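Local coordinates for thioesterase (Streptomyces sp. WAC02707, PDB 6VAP), which is a type II thioesterase of the borrelidin biosynthetic cluster, probably hydrolysing thioesters to release acyl groups from the carrier domains of the polyketide assembly line, at residues A[191-204]-A[218-232]. Numbering follows the deposited sequence.
Sequences KLRCPIHALTGDDD and HTDGPFTLDTFAGGH
Thr219 OG1 is gripped twice where the chain approaches the last strand of this alpha/beta-hydrolase fold: it donates to Cys194 O at 2.7 Å, from above the carbonyl plane, and accepts from Gly221 N at 3.1 Å, which makes an ST turn. Just beyond, strands 196-201 and 223-228 run parallel as the sheet's final beta-alpha-beta unit, with 223-228 at its border and strand 120-124 flanking 196-201. Their ladder alternates regularly from Ile196 N to Pro222 O through to Asp202 N to Phe228 O.

On one side of the sheet, the His197 ring lies beneath Thr224, whose OG1 sits 3.0 Å above the ring plane over its centre. With CG anti to the backbone N (chi1 -167°), the imidazole reaches toward the edge strand, and His197 NE2 donates to Asp226 OD2 at 2.6 Å. That oxygen lies in the ring plane but is met on its anti side, and the hydrogen bond is bent, with an N-H...O angle of 131°; His197 ND1 is hydrogen-bonded to His249 NE2 of helix 239-250, so both ring nitrogens are held. Phe228 CE1 closes on Leu199 CB at 3.9 Å. On the reverse side an apolar cluster forms: Ala198 CB meets Leu225 CD1 at 3.5 Å and also Phe223 CE1, while Ile196 CG2 lies in plane at the Phe223 ring edge.

Past the strands, the loops carry Asp204 and His232, which with Ser98 on the GxSxG elbow probably form the catalytic triad. His232 NE2 is hydrogen-bonded to Ser98 OG, while His232 ND1 donates to Asp204 OD2 at 3.0 Å on the syn side, 22° out of the carboxylate plane.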
loop_
_atom_site.group_PDB
_atom_site.type_symbol
_atom_site.label_atom_id
_atom_site.label_comp_id
_atom_site.label_asym_id
_atom_site.label_seq_id
_atom_site.Cartn_x
_atom_site.Cartn_y
_atom_site.Cartn_z
ATOM N N LYS A 191 19.550 0.854 -1.997
ATOM C CA LYS A 191 18.543 0.081 -2.710
ATOM C C LYS A 191 17.967 -1.020 -1.820
ATOM O O LYS A 191 18.615 -1.503 -0.895
ATOM C CB LYS A 191 19.140 -0.563 -3.969
ATOM C CG LYS A 191 19.283 0.403 -5.155
ATOM C CD LYS A 191 19.683 -0.385 -6.414
ATOM C CE LYS A 191 19.970 0.535 -7.566
ATOM N NZ LYS A 191 20.371 -0.227 -8.792
ATOM N N LEU A 192 16.750 -1.459 -2.130
ATOM C CA LEU A 192 16.228 -2.645 -1.457
ATOM C C LEU A 192 16.942 -3.911 -1.963
ATOM O O LEU A 192 17.621 -3.916 -2.988
ATOM C CB LEU A 192 14.711 -2.737 -1.658
ATOM C CG LEU A 192 13.890 -1.583 -1.076
ATOM C CD1 LEU A 192 12.449 -1.651 -1.583
ATOM C CD2 LEU A 192 13.892 -1.567 0.445
ATOM N N ARG A 193 16.835 -5.032 -1.290
ATOM C CA ARG A 193 17.289 -6.341 -1.802
ATOM C C ARG A 193 16.097 -7.281 -1.972
ATOM O O ARG A 193 16.221 -8.264 -2.651
ATOM C CB ARG A 193 18.318 -6.957 -0.855
ATOM C CG ARG A 193 19.555 -6.096 -0.660
ATOM C CD ARG A 193 20.428 -6.586 0.475
ATOM N NE ARG A 193 20.519 -5.557 1.496
ATOM C CZ ARG A 193 19.660 -5.433 2.492
ATOM N NH1 ARG A 193 18.704 -6.334 2.640
ATOM N NH2 ARG A 193 19.787 -4.442 3.348
ATOM N N CYS A 194 14.969 -6.982 -1.367
ATOM C CA CYS A 194 13.801 -7.862 -1.449
ATOM C C CYS A 194 13.242 -7.777 -2.847
ATOM O O CYS A 194 13.294 -6.770 -3.442
ATOM C CB CYS A 194 12.630 -7.414 -0.601
ATOM S SG CYS A 194 12.013 -5.798 -1.101
ATOM N N PRO A 195 12.568 -8.900 -3.576
ATOM C CA PRO A 195 11.848 -8.833 -4.854
ATOM C C PRO A 195 10.807 -7.724 -4.853
ATOM O O PRO A 195 10.158 -7.435 -3.853
ATOM C CB PRO A 195 11.193 -10.212 -4.967
ATOM C CG PRO A 195 12.023 -11.108 -4.085
ATOM C CD PRO A 195 12.492 -10.236 -2.960
ATOM N N ILE A 196 10.665 -7.076 -5.989
ATOM C CA ILE A 196 9.634 -6.079 -6.189
ATOM C C ILE A 196 8.775 -6.535 -7.352
ATOM O O ILE A 196 9.286 -6.890 -8.419
ATOM C CB ILE A 196 10.220 -4.688 -6.466
ATOM C CG1 ILE A 196 10.850 -4.109 -5.201
ATOM C CG2 ILE A 196 9.055 -3.718 -6.935
ATOM C CD1 ILE A 196 11.441 -2.721 -5.354
ATOM N N HIS A 197 7.474 -6.593 -7.129
ATOM C CA HIS A 197 6.520 -6.959 -8.165
ATOM C C HIS A 197 5.590 -5.773 -8.345
ATOM O O HIS A 197 4.852 -5.407 -7.428
ATOM C CB HIS A 197 5.727 -8.229 -7.828
ATOM C CG HIS A 197 4.968 -8.788 -9.002
ATOM N ND1 HIS A 197 4.638 -10.121 -9.114
ATOM C CD2 HIS A 197 4.476 -8.194 -10.121
ATOM C CE1 HIS A 197 3.981 -10.325 -10.243
ATOM N NE2 HIS A 197 3.860 -9.169 -10.870
ATOM N N ALA A 198 5.617 -5.177 -9.519
ATOM C CA ALA A 198 4.822 -4.002 -9.799
ATOM C C ALA A 198 3.601 -4.419 -10.600
ATOM O O ALA A 198 3.669 -5.316 -11.448
ATOM C CB ALA A 198 5.656 -2.998 -10.567
ATOM N N LEU A 199 2.483 -3.759 -10.337
ATOM C CA LEU A 199 1.211 -4.074 -10.974
ATOM C C LEU A 199 0.559 -2.769 -11.409
ATOM O O LEU A 199 0.460 -1.828 -10.613
ATOM C CB LEU A 199 0.290 -4.837 -10.025
ATOM C CG LEU A 199 0.949 -5.961 -9.235
ATOM C CD1 LEU A 199 0.013 -6.398 -8.147
ATOM C CD2 LEU A 199 1.320 -7.153 -10.112
ATOM N N THR A 200 0.147 -2.694 -12.674
ATOM C CA THR A 200 -0.343 -1.431 -13.205
ATOM C C THR A 200 -1.458 -1.700 -14.211
ATOM O O THR A 200 -1.561 -2.786 -14.775
ATOM C CB THR A 200 0.828 -0.623 -13.810
ATOM O OG1 THR A 200 0.401 0.724 -14.067
ATOM C CG2 THR A 200 1.338 -1.280 -15.099
ATOM N N GLY A 201 -2.302 -0.704 -14.415
ATOM C CA GLY A 201 -3.297 -0.755 -15.456
ATOM C C GLY A 201 -2.775 -0.130 -16.735
ATOM O O GLY A 201 -2.002 0.796 -16.713
ATOM N N ASP A 202 -3.220 -0.650 -17.869
ATOM C CA ASP A 202 -2.731 -0.188 -19.166
ATOM C C ASP A 202 -3.379 1.119 -19.611
ATOM O O ASP A 202 -2.986 1.669 -20.651
ATOM C CB ASP A 202 -2.944 -1.269 -20.236
ATOM C CG ASP A 202 -4.413 -1.580 -20.490
ATOM O OD1 ASP A 202 -5.297 -1.051 -19.791
ATOM O OD2 ASP A 202 -4.679 -2.405 -21.378
ATOM N N ASP A 203 -4.350 1.627 -18.856
ATOM C CA ASP A 203 -5.069 2.852 -19.209
ATOM C C ASP A 203 -5.166 3.778 -18.008
ATOM O O ASP A 203 -6.228 4.249 -17.614
ATOM C CB ASP A 203 -6.469 2.542 -19.739
ATOM C CG ASP A 203 -7.100 3.750 -20.505
ATOM O OD1 ASP A 203 -6.382 4.717 -20.808
ATOM O OD2 ASP A 203 -8.306 3.745 -20.782
ATOM N N ASP A 204 -4.038 4.013 -17.385
ATOM C CA ASP A 204 -3.947 4.766 -16.147
ATOM C C ASP A 204 -3.190 6.053 -16.403
ATOM O O ASP A 204 -1.959 6.029 -16.526
ATOM C CB ASP A 204 -3.234 3.940 -15.074
ATOM C CG ASP A 204 -3.215 4.639 -13.719
ATOM O OD1 ASP A 204 -3.619 5.817 -13.655
ATOM O OD2 ASP A 204 -2.780 3.996 -12.738
ATOM N N HIS A 218 14.925 0.276 -7.808
ATOM C CA HIS A 218 14.921 0.453 -6.365
ATOM C C HIS A 218 15.186 -0.825 -5.584
ATOM O O HIS A 218 15.120 -0.815 -4.348
ATOM C CB HIS A 218 13.591 1.045 -5.928
ATOM C CG HIS A 218 13.379 2.453 -6.389
ATOM N ND1 HIS A 218 13.742 3.541 -5.629
ATOM C CD2 HIS A 218 12.889 2.964 -7.543
ATOM C CE1 HIS A 218 13.440 4.653 -6.267
ATOM N NE2 HIS A 218 12.945 4.334 -7.446
ATOM N N THR A 219 15.536 -1.905 -6.260
ATOM C CA THR A 219 15.912 -3.128 -5.582
ATOM C C THR A 219 16.987 -3.818 -6.403
ATOM O O THR A 219 16.956 -3.765 -7.637
ATOM C CB THR A 219 14.724 -4.079 -5.396
ATOM O OG1 THR A 219 15.162 -5.224 -4.641
ATOM C CG2 THR A 219 14.230 -4.599 -6.738
ATOM N N ASP A 220 17.929 -4.464 -5.710
ATOM C CA ASP A 220 18.894 -5.367 -6.328
ATOM C C ASP A 220 18.358 -6.789 -6.493
ATOM O O ASP A 220 18.996 -7.614 -7.149
ATOM C CB ASP A 220 20.181 -5.398 -5.501
ATOM C CG ASP A 220 21.039 -4.168 -5.719
ATOM O OD1 ASP A 220 21.317 -3.836 -6.895
ATOM O OD2 ASP A 220 21.443 -3.531 -4.715
ATOM N N GLY A 221 17.214 -7.096 -5.904
ATOM C CA GLY A 221 16.568 -8.371 -6.081
ATOM C C GLY A 221 15.786 -8.437 -7.383
ATOM O O GLY A 221 15.829 -7.535 -8.226
ATOM N N PRO A 222 15.073 -9.534 -7.584
ATOM C CA PRO A 222 14.354 -9.719 -8.851
ATOM C C PRO A 222 13.184 -8.755 -8.974
ATOM O O PRO A 222 12.565 -8.364 -7.982
ATOM C CB PRO A 222 13.870 -11.171 -8.789
ATOM C CG PRO A 222 13.840 -11.514 -7.325
ATOM C CD PRO A 222 14.899 -10.651 -6.645
ATOM N N PHE A 223 12.896 -8.362 -10.217
ATOM C CA PHE A 223 11.812 -7.441 -10.516
ATOM C C PHE A 223 10.870 -8.037 -11.557
ATOM O O PHE A 223 11.291 -8.649 -12.542
ATOM C CB PHE A 223 12.336 -6.107 -11.015
ATOM C CG PHE A 223 11.234 -5.155 -11.425
ATOM C CD1 PHE A 223 10.522 -4.485 -10.485
ATOM C CD2 PHE A 223 10.911 -4.973 -12.755
ATOM C CE1 PHE A 223 9.442 -3.607 -10.846
ATOM C CE2 PHE A 223 9.865 -4.122 -13.138
ATOM C CZ PHE A 223 9.154 -3.438 -12.192
ATOM N N THR A 224 9.580 -7.853 -11.341
ATOM C CA THR A 224 8.581 -8.306 -12.298
ATOM C C THR A 224 7.516 -7.222 -12.383
ATOM O O THR A 224 7.191 -6.574 -11.386
ATOM C CB THR A 224 7.964 -9.672 -11.907
ATOM O OG1 THR A 224 7.445 -9.614 -10.574
ATOM C CG2 THR A 224 9.018 -10.782 -11.973
ATOM N N LEU A 225 7.017 -6.994 -13.586
ATOM C CA LEU A 225 5.972 -6.018 -13.827
ATOM C C LEU A 225 4.852 -6.697 -14.587
ATOM O O LEU A 225 5.096 -7.308 -15.636
ATOM C CB LEU A 225 6.484 -4.848 -14.628
ATOM C CG LEU A 225 5.442 -3.843 -15.117
ATOM C CD1 LEU A 225 4.713 -3.189 -13.965
ATOM C CD2 LEU A 225 6.104 -2.783 -15.999
ATOM N N ASP A 226 3.626 -6.588 -14.065
ATOM C CA ASP A 226 2.443 -7.169 -14.693
ATOM C C ASP A 226 1.473 -6.042 -15.000
ATOM O O ASP A 226 1.200 -5.221 -14.118
ATOM C CB ASP A 226 1.741 -8.204 -13.795
ATOM C CG ASP A 226 2.301 -9.601 -13.963
ATOM O OD1 ASP A 226 2.322 -10.111 -15.115
ATOM O OD2 ASP A 226 2.692 -10.212 -12.951
ATOM N N THR A 227 0.974 -5.997 -16.232
ATOM C CA THR A 227 0.037 -4.982 -16.688
ATOM C C THR A 227 -1.333 -5.622 -16.848
ATOM O O THR A 227 -1.457 -6.758 -17.325
ATOM C CB THR A 227 0.508 -4.367 -18.024
ATOM O OG1 THR A 227 1.869 -3.916 -17.851
ATOM C CG2 THR A 227 -0.376 -3.270 -18.432
ATOM N N PHE A 228 -2.359 -4.863 -16.501
ATOM C CA PHE A 228 -3.736 -5.324 -16.557
ATOM C C PHE A 228 -4.600 -4.364 -17.373
ATOM O O PHE A 228 -4.346 -3.147 -17.414
ATOM C CB PHE A 228 -4.307 -5.450 -15.151
ATOM C CG PHE A 228 -3.498 -6.342 -14.249
ATOM C CD1 PHE A 228 -2.339 -5.866 -13.657
ATOM C CD2 PHE A 228 -3.900 -7.682 -14.005
ATOM C CE1 PHE A 228 -1.570 -6.730 -12.819
ATOM C CE2 PHE A 228 -3.207 -8.478 -13.167
ATOM C CZ PHE A 228 -1.995 -8.001 -12.565
ATOM N N ALA A 229 -5.614 -4.921 -18.044
ATOM C CA ALA A 229 -6.565 -4.091 -18.781
ATOM C C ALA A 229 -7.386 -3.290 -17.773
ATOM O O ALA A 229 -8.239 -3.838 -17.071
ATOM C CB ALA A 229 -7.448 -4.948 -19.691
ATOM N N GLY A 230 -7.128 -1.999 -17.686
ATOM C CA GLY A 230 -7.906 -1.113 -16.856
ATOM C C GLY A 230 -7.072 0.084 -16.436
ATOM O O GLY A 230 -5.933 0.284 -16.883
ATOM N N GLY A 231 -7.677 0.881 -15.564
ATOM C CA GLY A 231 -7.097 2.124 -15.098
ATOM C C GLY A 231 -6.580 2.025 -13.688
ATOM O O GLY A 231 -6.137 0.958 -13.281
ATOM N N HIS A 232 -6.637 3.136 -12.952
ATOM C CA HIS A 232 -5.982 3.243 -11.653
ATOM C C HIS A 232 -6.510 2.220 -10.659
ATOM O O HIS A 232 -5.779 1.805 -9.759
ATOM C CB HIS A 232 -6.182 4.645 -11.077
ATOM C CG HIS A 232 -5.221 4.987 -9.983
ATOM N ND1 HIS A 232 -3.866 5.151 -10.198
ATOM C CD2 HIS A 232 -5.425 5.202 -8.663
ATOM C CE1 HIS A 232 -3.281 5.471 -9.057
ATOM N NE2 HIS A 232 -4.203 5.500 -8.110
HETATM O O HOH W 1 9.436 -10.086 -8.588
#